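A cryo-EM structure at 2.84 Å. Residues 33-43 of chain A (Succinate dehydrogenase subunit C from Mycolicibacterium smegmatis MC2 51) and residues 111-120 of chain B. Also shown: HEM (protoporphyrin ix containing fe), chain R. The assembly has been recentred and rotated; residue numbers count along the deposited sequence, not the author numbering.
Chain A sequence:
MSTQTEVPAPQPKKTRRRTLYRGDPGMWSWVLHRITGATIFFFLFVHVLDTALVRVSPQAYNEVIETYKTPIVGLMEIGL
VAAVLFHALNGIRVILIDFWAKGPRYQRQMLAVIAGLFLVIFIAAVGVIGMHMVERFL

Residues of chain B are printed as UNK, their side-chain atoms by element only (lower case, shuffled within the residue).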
# COMPACT_ATOMS: atom_id res chain seq x y z
N HIS A 33 15.43 39.49 9.34
CA HIS A 33 15.01 39.25 7.97
C HIS A 33 13.49 39.25 7.86
O HIS A 33 12.92 39.92 7.00
CB HIS A 33 15.58 37.92 7.50
CG HIS A 33 15.76 37.81 6.02
ND1 HIS A 33 15.03 36.92 5.26
CD2 HIS A 33 16.59 38.44 5.17
CE1 HIS A 33 15.41 37.03 4.00
NE2 HIS A 33 16.35 37.94 3.92
N ARG A 34 12.83 38.50 8.74
CA ARG A 34 11.37 38.44 8.71
C ARG A 34 10.75 39.81 8.94
O ARG A 34 9.84 40.22 8.21
CB ARG A 34 10.90 37.44 9.77
CG ARG A 34 9.45 37.45 10.07
CD ARG A 34 9.06 36.19 10.79
NE ARG A 34 9.15 35.04 9.91
CZ ARG A 34 8.50 33.90 10.10
NH1 ARG A 34 7.71 33.77 11.15
NH2 ARG A 34 8.63 32.90 9.25
N ILE A 35 11.26 40.55 9.93
CA ILE A 35 10.68 41.84 10.27
C ILE A 35 10.86 42.84 9.13
O ILE A 35 9.92 43.55 8.76
CB ILE A 35 11.29 42.36 11.58
CG1 ILE A 35 10.71 41.59 12.76
CG2 ILE A 35 11.02 43.81 11.75
CD1 ILE A 35 11.33 41.96 14.06
N THR A 36 12.06 42.93 8.57
CA THR A 36 12.30 43.88 7.50
C THR A 36 11.53 43.51 6.24
O THR A 36 11.06 44.39 5.52
CB THR A 36 13.79 43.98 7.20
OG1 THR A 36 14.32 42.68 7.01
CG2 THR A 36 14.50 44.61 8.34
N GLY A 37 11.38 42.22 5.96
CA GLY A 37 10.59 41.83 4.81
C GLY A 37 9.14 42.24 4.93
O GLY A 37 8.55 42.76 3.98
N ALA A 38 8.54 42.01 6.10
CA ALA A 38 7.16 42.44 6.27
C ALA A 38 7.03 43.96 6.22
O ALA A 38 6.04 44.49 5.69
CB ALA A 38 6.61 41.90 7.57
N THR A 39 8.02 44.68 6.75
CA THR A 39 8.02 46.13 6.63
C THR A 39 7.97 46.57 5.17
O THR A 39 7.18 47.45 4.80
CB THR A 39 9.25 46.70 7.31
OG1 THR A 39 9.16 46.47 8.72
CG2 THR A 39 9.36 48.17 7.07
N ILE A 40 8.81 45.97 4.33
CA ILE A 40 8.82 46.35 2.92
C ILE A 40 7.50 46.00 2.26
O ILE A 40 7.01 46.73 1.40
CB ILE A 40 9.99 45.69 2.18
CG1 ILE A 40 11.32 45.98 2.87
CG2 ILE A 40 10.07 46.21 0.79
CD1 ILE A 40 12.37 45.01 2.49
N PHE A 41 6.89 44.88 2.65
CA PHE A 41 5.62 44.49 2.05
C PHE A 41 4.54 45.54 2.30
O PHE A 41 3.84 45.97 1.37
CB PHE A 41 5.18 43.13 2.59
CG PHE A 41 4.05 42.52 1.84
CD1 PHE A 41 4.18 42.22 0.51
CD2 PHE A 41 2.87 42.22 2.47
CE1 PHE A 41 3.15 41.65 -0.18
CE2 PHE A 41 1.84 41.65 1.78
CZ PHE A 41 1.98 41.37 0.47
N PHE A 42 4.40 45.98 3.55
CA PHE A 42 3.36 46.96 3.85
C PHE A 42 3.65 48.31 3.20
O PHE A 42 2.76 48.95 2.62
CB PHE A 42 3.21 47.09 5.36
CG PHE A 42 2.89 45.80 6.04
CD1 PHE A 42 1.91 44.97 5.55
CD2 PHE A 42 3.57 45.42 7.17
CE1 PHE A 42 1.63 43.79 6.17
CE2 PHE A 42 3.28 44.24 7.79
CZ PHE A 42 2.31 43.42 7.29
N PHE A 43 4.91 48.75 3.26
CA PHE A 43 5.25 49.98 2.56
C PHE A 43 4.91 49.88 1.09
O PHE A 43 4.51 50.87 0.49
CB PHE A 43 6.72 50.33 2.70
CG PHE A 43 7.18 51.30 1.66
CD1 PHE A 43 6.94 52.65 1.81
CD2 PHE A 43 7.82 50.87 0.52
CE1 PHE A 43 7.35 53.53 0.86
CE2 PHE A 43 8.22 51.76 -0.43
CZ PHE A 43 7.99 53.09 -0.25
N UNK B 111 6.30 35.25 0.95
CA UNK B 111 6.85 35.38 2.29
C UNK B 111 5.78 35.51 3.35
O UNK B 111 5.87 34.90 4.42
N UNK B 112 4.76 36.32 3.09
CA UNK B 112 3.69 36.48 4.07
C UNK B 112 2.81 35.25 4.14
O UNK B 112 2.19 35.00 5.17
c UNK B 112 3.65 38.98 3.72
c UNK B 112 2.86 37.71 3.76
c UNK B 112 2.64 39.52 6.21
s UNK B 112 4.17 39.60 5.32
N UNK B 113 2.74 34.47 3.06
CA UNK B 113 2.14 33.15 3.13
C UNK B 113 2.84 32.30 4.19
O UNK B 113 2.19 31.70 5.05
n UNK B 113 2.23 29.44 0.84
c UNK B 113 1.56 30.62 0.33
c UNK B 113 1.14 31.52 1.45
n UNK B 113 4.00 27.99 1.01
c UNK B 113 2.23 32.48 1.77
n UNK B 113 4.14 29.80 -0.35
c UNK B 113 3.46 29.08 0.50
N UNK B 114 4.16 32.26 4.15
CA UNK B 114 4.92 31.53 5.17
C UNK B 114 4.65 32.08 6.57
O UNK B 114 4.43 31.31 7.52
c UNK B 114 7.21 31.18 6.03
o UNK B 114 6.68 30.74 3.74
c UNK B 114 6.40 31.60 4.85
N UNK B 115 4.68 33.40 6.72
CA UNK B 115 4.51 34.02 8.03
C UNK B 115 3.14 33.68 8.62
O UNK B 115 3.03 33.32 9.79
c UNK B 115 6.12 35.86 7.49
c UNK B 115 4.39 36.19 9.23
c UNK B 115 6.43 37.31 7.49
c UNK B 115 4.70 35.54 7.92
N UNK B 116 2.09 33.83 7.82
CA UNK B 116 0.75 33.46 8.28
C UNK B 116 0.72 31.99 8.65
O UNK B 116 0.20 31.61 9.71
c UNK B 116 -0.30 33.75 7.19
c UNK B 116 -1.03 35.57 5.66
c UNK B 116 -1.61 33.16 7.56
c UNK B 116 -0.46 35.25 6.98
N UNK B 117 1.28 31.14 7.80
CA UNK B 117 1.22 29.72 8.04
C UNK B 117 1.84 29.31 9.36
O UNK B 117 1.43 28.31 9.95
N UNK B 118 2.84 30.04 9.83
CA UNK B 118 3.43 29.65 11.10
C UNK B 118 3.11 30.57 12.27
O UNK B 118 3.64 30.35 13.36
c UNK B 118 4.94 29.47 10.96
o UNK B 118 5.07 31.83 10.88
o UNK B 118 6.93 30.70 11.04
c UNK B 118 5.69 30.76 10.96
N UNK B 119 2.26 31.58 12.10
CA UNK B 119 1.75 32.30 13.26
C UNK B 119 0.28 32.08 13.54
O UNK B 119 -0.17 32.37 14.64
c UNK B 119 4.21 33.41 14.21
c UNK B 119 5.50 33.73 14.46
c UNK B 119 3.97 35.32 12.87
c UNK B 119 3.42 34.19 13.42
c UNK B 119 6.03 34.85 13.91
o UNK B 119 7.34 35.17 14.17
c UNK B 119 5.27 35.65 13.11
c UNK B 119 2.00 33.81 13.14
N UNK B 120 -0.49 31.59 12.57
CA UNK B 120 -1.92 31.38 12.78
C UNK B 120 -2.16 30.05 13.47
O UNK B 120 -1.68 29.02 13.01
c UNK B 120 -2.66 31.42 11.45
CHA HEM R . 11.97 36.23 2.32
CHB HEM R . 15.72 37.52 -0.40
CHC HEM R . 13.45 41.66 -1.35
CHD HEM R . 9.67 40.33 1.28
C1A HEM R . 13.13 36.19 1.59
C2A HEM R . 13.93 35.03 1.36
C3A HEM R . 14.97 35.37 0.62
C4A HEM R . 14.86 36.77 0.34
CMA HEM R . 16.08 34.42 0.15
CAA HEM R . 13.65 33.63 1.91
CBA HEM R . 14.09 33.71 3.35
CGA HEM R . 13.84 32.41 4.02
O1A HEM R . 14.37 32.21 5.13
O2A HEM R . 13.11 31.59 3.43
C1B HEM R . 15.46 38.79 -0.84
C2B HEM R . 16.37 39.64 -1.52
C3B HEM R . 15.77 40.78 -1.78
C4B HEM R . 14.42 40.70 -1.28
CMB HEM R . 17.82 39.27 -1.87
CAB HEM R . 16.42 41.96 -2.50
CBB HEM R . 16.00 43.21 -2.32
C1C HEM R . 12.20 41.61 -0.80
C2C HEM R . 11.12 42.50 -1.09
C3C HEM R . 10.08 42.14 -0.35
C4C HEM R . 10.47 41.00 0.41
CMC HEM R . 11.26 43.67 -2.09
CAC HEM R . 8.65 42.70 -0.24
CBC HEM R . 8.12 43.60 -1.06
C1D HEM R . 10.01 39.14 1.86
C2D HEM R . 9.30 38.50 2.93
C3D HEM R . 9.94 37.39 3.22
C4D HEM R . 11.07 37.27 2.34
CMD HEM R . 8.05 39.04 3.61
CAD HEM R . 9.55 36.38 4.30
CBD HEM R . 10.58 36.39 5.41
CGD HEM R . 10.55 35.06 6.09
O1D HEM R . 9.66 34.25 5.77
O2D HEM R . 11.42 34.82 6.94
NA HEM R . 13.71 37.25 0.94
NB HEM R . 14.27 39.46 -0.70
NC HEM R . 11.77 40.69 0.12
ND HEM R . 11.09 38.37 1.52
FE HEM R . 12.66 38.90 0.39

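Position 111 has no side-chain atoms, so it is glycine. The CA of G111(B) lies 3.5 Å from CAD of HEM, and an ideal CB would come within 2.5 Å of HEM C3D: the heme asks for a bare backbone here, as it does at G37(A).

Position 112 carries an unbranched chain of two carbons, a sulfur and a terminal carbon; a carbon lies over the F41(A) ring, the sulfur nears CB of A38(A) and the last carbon nears CZ of F42(A). It is methionine. M112(B) points toward chain A with all three chi angles m. Its CG sits over the face of the F41(A) ring, 4.0 Å from the centroid, a CH-pi contact; its SD lies 4.0 Å from CB of A38(A), and its CE 4.1 Å from CZ of F42(A). The CA atoms of A38(A) and M112(B) are 7.2 Å apart, one of the two nearest pairs in the register.

Position 113 shows three carbons, a nitrogen, then a carbon bearing two more nitrogens: arginine. R113(B) is out of reach of the chain A stretch and is hydrogen-bonded elsewhere in the structure.

At position 114 one carbon carries an oxygen and a carbon, the latter near NH2 of R34(A), so it is threonine. CG2 of T114(B) touches both NH2 of R34(A) and O1D of HEM, each at 3.9 Å.

Position 115 has four carbons, forked at the first with one arm two carbons long, and a carbon lies over one face of the R34(A) guanidinium: isoleucine. CG1 of I115(B) is 4.0 Å from NE of R34(A), an apolar floor for a flat cation.

Position 116 repeats that forked four-carbon pattern, again isoleucine, but I116(B) does not reach the chain A stretch. Position 117, without side-chain atoms, is glycine; here a CB would have room.

Position 118 has two carbons, the second carrying two oxygens, both near the R34(A) guanidinium: aspartate. NH1 of R34(A) donates to OD2 of D118(B) at 3.2 Å and to OD1 at 3.3 Å, forming a salt bridge.

Position 119 has one carbon and a six-carbon ring bearing an oxygen, which nears NH1 of R34(A): tyrosine. NH1 of R34(A) gives a weak hydrogen bond to OH of Y119(B), at 3.3 Å. Position 120, a single carbon out of reach, is alanine.

The contact therefore has two centres on helices crossing at -120°. At one, R34(A) fits among T114(B), I115(B), D118(B) and Y119(B), its face against carbon and its edge toward oxygens; at the other, the unbranched side chain of M112(B) fits against A38(A), F41(A) and F42(A). With axes 10.8 Å apart at closest approach, long side chains span the gap, while the glycines beside the heme leave it space.

Chain B (111-120) GMRTIIGDYA
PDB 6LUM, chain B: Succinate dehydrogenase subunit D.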